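Local coordinates for protein ApaG (Shewanella oneidensis, PDB 1TZA) that is of unknown function but belongs to the ApaG family, whose domain is grouped with the immunoglobulin-like E-set beta-sandwich folds, at residues A[27-31]-A[118-122]; A[51-57]-A[91-97]. All coordinates share one frame; numbering follows the deposited sequence.

Contact 1: A[27-31]-A[118-122]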
loop_
_atom_site.group_PDB
_atom_site.type_symbol
_atom_site.label_atom_id
_atom_site.label_comp_id
_atom_site.label_asym_id
_atom_site.label_seq_id
_atom_site.Cartn_x
_atom_site.Cartn_y
_atom_site.Cartn_z
ATOM N N LYS A 27 0.620 -12.074 -7.057
ATOM C CA LYS A 27 0.133 -10.751 -6.678
ATOM C C LYS A 27 1.326 -9.912 -6.244
ATOM O O LYS A 27 2.177 -10.372 -5.482
ATOM C CB LYS A 27 -0.866 -10.840 -5.515
ATOM C CG LYS A 27 -2.166 -11.561 -5.824
ATOM C CD LYS A 27 -2.968 -11.774 -4.535
ATOM C CE LYS A 27 -4.128 -12.750 -4.729
ATOM N NZ LYS A 27 -5.194 -12.220 -5.628
ATOM N N TYR A 28 1.385 -8.678 -6.728
ATOM C CA TYR A 28 2.480 -7.790 -6.382
ATOM C C TYR A 28 1.929 -6.439 -5.944
ATOM O O TYR A 28 1.253 -5.759 -6.717
ATOM C CB TYR A 28 3.415 -7.631 -7.582
ATOM C CG TYR A 28 3.904 -8.951 -8.120
ATOM C CD1 TYR A 28 3.163 -9.663 -9.065
ATOM C CD2 TYR A 28 5.092 -9.510 -7.660
ATOM C CE1 TYR A 28 3.597 -10.907 -9.538
ATOM C CE2 TYR A 28 5.533 -10.749 -8.123
ATOM C CZ TYR A 28 4.782 -11.439 -9.060
ATOM O OH TYR A 28 5.211 -12.667 -9.504
ATOM N N LEU A 29 2.214 -6.066 -4.695
ATOM C CA LEU A 29 1.740 -4.803 -4.131
ATOM C C LEU A 29 2.687 -3.635 -4.412
ATOM O O LEU A 29 3.861 -3.660 -4.042
ATOM C CB LEU A 29 1.524 -4.929 -2.614
ATOM C CG LEU A 29 1.185 -3.611 -1.889
ATOM C CD1 LEU A 29 -0.181 -3.091 -2.364
ATOM C CD2 LEU A 29 1.164 -3.822 -0.380
ATOM N N PHE A 30 2.151 -2.610 -5.062
ATOM C CA PHE A 30 2.911 -1.414 -5.402
ATOM C C PHE A 30 2.297 -0.192 -4.739
ATOM O O PHE A 30 1.103 -0.154 -4.467
ATOM C CB PHE A 30 2.883 -1.169 -6.916
ATOM C CG PHE A 30 3.761 -2.096 -7.707
ATOM C CD1 PHE A 30 5.128 -1.829 -7.848
ATOM C CD2 PHE A 30 3.221 -3.215 -8.347
ATOM C CE1 PHE A 30 5.945 -2.665 -8.620
ATOM C CE2 PHE A 30 4.027 -4.057 -9.120
ATOM C CZ PHE A 30 5.392 -3.779 -9.258
ATOM N N SER A 31 3.120 0.808 -4.481
ATOM C CA SER A 31 2.624 2.052 -3.936
ATOM C C SER A 31 3.008 3.090 -4.977
ATOM O O SER A 31 3.995 2.912 -5.706
ATOM C CB SER A 31 3.305 2.409 -2.611
ATOM O OG SER A 31 4.664 2.779 -2.799
ATOM N N ARG A 118 5.275 3.360 -15.190
ATOM C CA ARG A 118 5.451 1.943 -14.933
ATOM C C ARG A 118 5.399 1.517 -13.484
ATOM O O ARG A 118 5.525 2.328 -12.565
ATOM C CB ARG A 118 6.792 1.492 -15.508
ATOM C CG ARG A 118 7.924 2.468 -15.194
ATOM C CD ARG A 118 8.887 1.979 -14.119
ATOM N NE ARG A 118 9.800 0.965 -14.631
ATOM C CZ ARG A 118 11.041 0.789 -14.189
ATOM N NH1 ARG A 118 11.520 1.564 -13.226
ATOM N NH2 ARG A 118 11.807 -0.161 -14.714
ATOM N N LEU A 119 5.203 0.217 -13.310
ATOM C CA LEU A 119 5.191 -0.422 -12.010
ATOM C C LEU A 119 6.092 -1.616 -12.293
ATOM O O LEU A 119 5.812 -2.399 -13.189
ATOM C CB LEU A 119 3.776 -0.877 -11.636
ATOM C CG LEU A 119 2.754 0.233 -11.351
ATOM C CD1 LEU A 119 1.385 -0.364 -11.035
ATOM C CD2 LEU A 119 3.239 1.072 -10.190
ATOM N N ALA A 120 7.194 -1.740 -11.572
ATOM C CA ALA A 120 8.078 -2.861 -11.821
ATOM C C ALA A 120 8.863 -3.262 -10.590
ATOM O O ALA A 120 9.324 -2.407 -9.824
ATOM C CB ALA A 120 9.038 -2.532 -12.983
ATOM N N THR A 121 9.001 -4.570 -10.390
ATOM C CA THR A 121 9.757 -5.068 -9.259
ATOM C C THR A 121 11.195 -4.749 -9.608
ATOM O O THR A 121 11.604 -4.907 -10.749
ATOM C CB THR A 121 9.577 -6.584 -9.076
ATOM O OG1 THR A 121 9.765 -7.252 -10.333
ATOM C CG2 THR A 121 8.182 -6.883 -8.533
ATOM N N PRO A 122 11.984 -4.290 -8.633
ATOM C CA PRO A 122 13.382 -3.960 -8.934
ATOM C C PRO A 122 14.180 -5.039 -9.672
ATOM O O PRO A 122 14.010 -6.242 -9.429
ATOM C CB PRO A 122 13.965 -3.637 -7.559
ATOM C CG PRO A 122 13.110 -4.478 -6.618
ATOM C CD PRO A 122 11.730 -4.260 -7.182
#
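Phe30 presses its ring against the backbone and side chain of Leu119. The CB of Leu119 stands over the ring centre, 3.9 Å from the centroid and 2° off the ring normal, a CH-pi contact. The CD2 branch of Leu119 lies 4.0 Å from Phe30 CB. The far rim of the ring reaches the backbone: Phe30 CE1 comes to 3.3 Å from Ala120 N, and Thr121 N sits near the ring plane at its edge. With CG beside the backbone N (chi1 -75°), the ring leans across to strand 109-120. Tyr16 meets this ring too. Replacing Phe30 by an alanine is likely to leave Leu119 CB without its aromatic face and open a gap beneath it.

The contact is looser toward the partly exposed Thr121. There Tyr28 CD2 and Thr121 CG2 touch obliquely at 4.1 Å, and Tyr28 OH turns to Glu26 for its hydrogen bond. The Ala120 methyl points away from segment 27-31 and lies over one face of the exposed Arg118 guanidinium, toward its rim. No hydrogen bond joins the two segments. Strands 28-38 and 109-120 belong to different sheets. A ring of one sheet packed on a leucine of the other fits a beta-sandwich, consistent with the E-set grouping.

Contact 2: A[51-57]-A[91-97]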
loop_
_atom_site.group_PDB
_atom_site.type_symbol
_atom_site.label_atom_id
_atom_site.label_comp_id
_atom_site.label_asym_id
_atom_site.label_seq_id
_atom_site.Cartn_x
_atom_site.Cartn_y
_atom_site.Cartn_z
ATOM N N TRP A 51 -8.578 5.768 -13.489
ATOM C CA TRP A 51 -7.358 5.037 -13.776
ATOM C C TRP A 51 -7.556 3.916 -14.785
ATOM O O TRP A 51 -8.654 3.390 -14.949
ATOM C CB TRP A 51 -6.795 4.413 -12.491
ATOM C CG TRP A 51 -6.222 5.370 -11.481
ATOM C CD1 TRP A 51 -6.686 5.608 -10.213
ATOM C CD2 TRP A 51 -5.019 6.135 -11.617
ATOM N NE1 TRP A 51 -5.840 6.464 -9.551
ATOM C CE2 TRP A 51 -4.810 6.805 -10.388
ATOM C CE3 TRP A 51 -4.097 6.318 -12.657
ATOM C CZ2 TRP A 51 -3.710 7.643 -10.172
ATOM C CZ3 TRP A 51 -3.000 7.155 -12.439
ATOM C CH2 TRP A 51 -2.818 7.806 -11.207
ATOM N N ILE A 52 -6.470 3.574 -15.466
ATOM C CA ILE A 52 -6.442 2.474 -16.415
ATOM C C ILE A 52 -5.162 1.766 -16.006
ATOM O O ILE A 52 -4.067 2.311 -16.116
ATOM C CB ILE A 52 -6.352 2.946 -17.886
ATOM C CG1 ILE A 52 -7.706 3.502 -18.339
ATOM C CG2 ILE A 52 -5.945 1.786 -18.793
ATOM C CD1 ILE A 52 -8.008 4.880 -17.810
ATOM N N ILE A 53 -5.317 0.556 -15.500
ATOM C CA ILE A 53 -4.203 -0.233 -15.023
ATOM C C ILE A 53 -4.026 -1.457 -15.909
ATOM O O ILE A 53 -4.975 -2.210 -16.138
ATOM C CB ILE A 53 -4.468 -0.656 -13.560
ATOM C CG1 ILE A 53 -4.803 0.602 -12.737
ATOM C CG2 ILE A 53 -3.264 -1.388 -12.990
ATOM C CD1 ILE A 53 -5.328 0.316 -11.343
ATOM N N THR A 54 -2.804 -1.646 -16.401
ATOM C CA THR A 54 -2.492 -2.753 -17.290
ATOM C C THR A 54 -1.334 -3.615 -16.803
ATOM O O THR A 54 -0.276 -3.090 -16.458
ATOM C CB THR A 54 -2.139 -2.213 -18.688
ATOM O OG1 THR A 54 -3.166 -1.308 -19.116
ATOM C CG2 THR A 54 -2.015 -3.349 -19.695
ATOM N N ASP A 55 -1.534 -4.936 -16.769
ATOM C CA ASP A 55 -0.462 -5.833 -16.345
ATOM C C ASP A 55 0.412 -6.131 -17.566
ATOM O O ASP A 55 0.108 -5.685 -18.675
ATOM C CB ASP A 55 -1.009 -7.136 -15.722
ATOM C CG ASP A 55 -1.747 -8.032 -16.721
ATOM O OD1 ASP A 55 -1.616 -7.835 -17.947
ATOM O OD2 ASP A 55 -2.459 -8.959 -16.267
ATOM N N ALA A 56 1.491 -6.878 -17.368
ATOM C CA ALA A 56 2.413 -7.193 -18.451
ATOM C C ALA A 56 1.774 -7.809 -19.694
ATOM O O ALA A 56 2.336 -7.713 -20.778
ATOM C CB ALA A 56 3.531 -8.105 -17.930
ATOM N N ASN A 57 0.599 -8.418 -19.541
ATOM C CA ASN A 57 -0.093 -9.074 -20.652
ATOM C C ASN A 57 -1.181 -8.259 -21.319
ATOM O O ASN A 57 -1.911 -8.771 -22.163
ATOM C CB ASN A 57 -0.695 -10.392 -20.181
ATOM C CG ASN A 57 0.358 -11.434 -19.891
ATOM O OD1 ASN A 57 0.357 -12.064 -18.827
ATOM N ND2 ASN A 57 1.272 -11.626 -20.841
ATOM N N THR A 91 1.151 -9.350 -12.295
ATOM C CA THR A 91 2.461 -9.497 -12.958
ATOM C C THR A 91 3.430 -8.495 -12.321
ATOM O O THR A 91 3.005 -7.463 -11.823
ATOM C CB THR A 91 2.389 -9.217 -14.494
ATOM O OG1 THR A 91 1.794 -7.929 -14.724
ATOM C CG2 THR A 91 1.570 -10.296 -15.203
ATOM N N PRO A 92 4.740 -8.799 -12.315
ATOM C CA PRO A 92 5.737 -7.899 -11.724
ATOM C C PRO A 92 5.975 -6.610 -12.502
ATOM O O PRO A 92 6.771 -5.758 -12.092
ATOM C CB PRO A 92 6.991 -8.772 -11.646
ATOM C CG PRO A 92 6.832 -9.691 -12.816
ATOM C CD PRO A 92 5.369 -10.067 -12.731
ATOM N N PHE A 93 5.294 -6.472 -13.632
ATOM C CA PHE A 93 5.410 -5.272 -14.445
ATOM C C PHE A 93 4.039 -4.867 -14.933
ATOM O O PHE A 93 3.193 -5.721 -15.196
ATOM C CB PHE A 93 6.296 -5.493 -15.665
ATOM C CG PHE A 93 6.311 -4.317 -16.606
ATOM C CD1 PHE A 93 7.008 -3.157 -16.275
ATOM C CD2 PHE A 93 5.592 -4.347 -17.798
ATOM C CE1 PHE A 93 6.986 -2.041 -17.124
ATOM C CE2 PHE A 93 5.561 -3.244 -18.648
ATOM C CZ PHE A 93 6.260 -2.087 -18.311
ATOM N N GLY A 94 3.834 -3.562 -15.065
ATOM C CA GLY A 94 2.561 -3.051 -15.531
ATOM C C GLY A 94 2.646 -1.554 -15.747
ATOM O O GLY A 94 3.665 -0.930 -15.434
ATOM N N ILE A 95 1.566 -0.979 -16.264
ATOM C CA ILE A 95 1.500 0.451 -16.541
ATOM C C ILE A 95 0.198 1.089 -16.033
ATOM O O ILE A 95 -0.862 0.457 -16.005
ATOM C CB ILE A 95 1.596 0.714 -18.063
ATOM C CG1 ILE A 95 2.903 0.143 -18.608
ATOM C CG2 ILE A 95 1.518 2.194 -18.347
ATOM C CD1 ILE A 95 4.140 0.747 -17.996
HETATM N N MSE A 96 0.290 2.347 -15.630
HETATM C CA MSE A 96 -0.875 3.081 -15.158
HETATM C C MSE A 96 -0.963 4.451 -15.837
HETATM O O MSE A 96 0.058 5.073 -16.141
HETATM C CB MSE A 96 -0.820 3.273 -13.636
HETATM C CG MSE A 96 -1.259 2.071 -12.808
HETATM SE SE MSE A 96 -1.267 2.510 -10.904
HETATM C CE MSE A 96 -2.984 3.449 -10.758
ATOM N N TYR A 97 -2.182 4.908 -16.082
ATOM C CA TYR A 97 -2.409 6.218 -16.684
ATOM C C TYR A 97 -3.880 6.569 -16.497
ATOM O O TYR A 97 -4.670 5.720 -16.088
ATOM C CB TYR A 97 -2.009 6.222 -18.177
ATOM C CG TYR A 97 -2.924 5.460 -19.114
ATOM C CD1 TYR A 97 -4.131 6.007 -19.541
ATOM C CD2 TYR A 97 -2.562 4.205 -19.603
ATOM C CE1 TYR A 97 -4.954 5.325 -20.435
ATOM C CE2 TYR A 97 -3.375 3.515 -20.493
ATOM C CZ TYR A 97 -4.567 4.082 -20.903
ATOM O OH TYR A 97 -5.372 3.396 -21.776
#
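Tyr97, Met96 and Ile52 bury the most surface where strands 51-55 and 93-97 run antiparallel. Tyr97 and Ile52 form a hydrogen-bonded pair. Ile52 N gives to Tyr97 O at 2.9 Å, and Tyr97 N gives back to Ile52 O at 3.2 Å. On the same sheet face the Tyr97 ring lies over Ile52. Tyr97 CG sits between the backbone N and the carbonyl carbon (chi1 72°), which swings the ring across to the neighbouring strand. Ile52 CB stands over one ring face, 3.8 Å from the centroid, and Ile52 CG2 reaches Tyr97 CZ at 3.4 Å.

Met96, a selenomethionine, works on the other face with Ile53. Its CG lies alongside Ile53 CG1 at 3.8 Å. The chain then bends at SE (chi3 81°) and brings CE over the six-membered ring of Trp51, 3.7 Å from the centroid. Tyr97 O approaches the edge of the same indole. Leu119, Phe117 and Thr87 also pack on Met96.

Farther along, Thr54 and Ile95 exchange two more backbone hydrogen bonds. Past them, Asp55 OD1 accepts from Asn57 N, from above the carboxylate plane, in an Asx turn, and also from Lys59 N. Thr91 OG1 donates to Phe93 O at 2.7 Å. The chemistry is divided: main-chain hydrogen bonds set the register, while Trp51, Ile53 and Met96 form a buried apolar patch, with the charged Asp55 farther along the same face.

The two contacts lie with centres about 9 Å apart, on the same side of the chain's centre. Contact 2 is nested along the chain inside the loop closed by contact 1: 27-31 comes first, then 51-57, 91-97 and 118-122. Contact 2 joins two neighbouring strands within one sheet. Contact 1 runs from that sheet to the other, which holds strand 28-38. Strands 93-104 and 109-120 are neighbours in the first sheet, so the two contacts adjoin. Probable hydrogen bonds run from Leu119 N to Gly94 O and from Thr121 N to Pro92 O. Tyr28 also packs on Thr91. Pairing within a sheet and packing between sheets thus meet at one end of the sandwich.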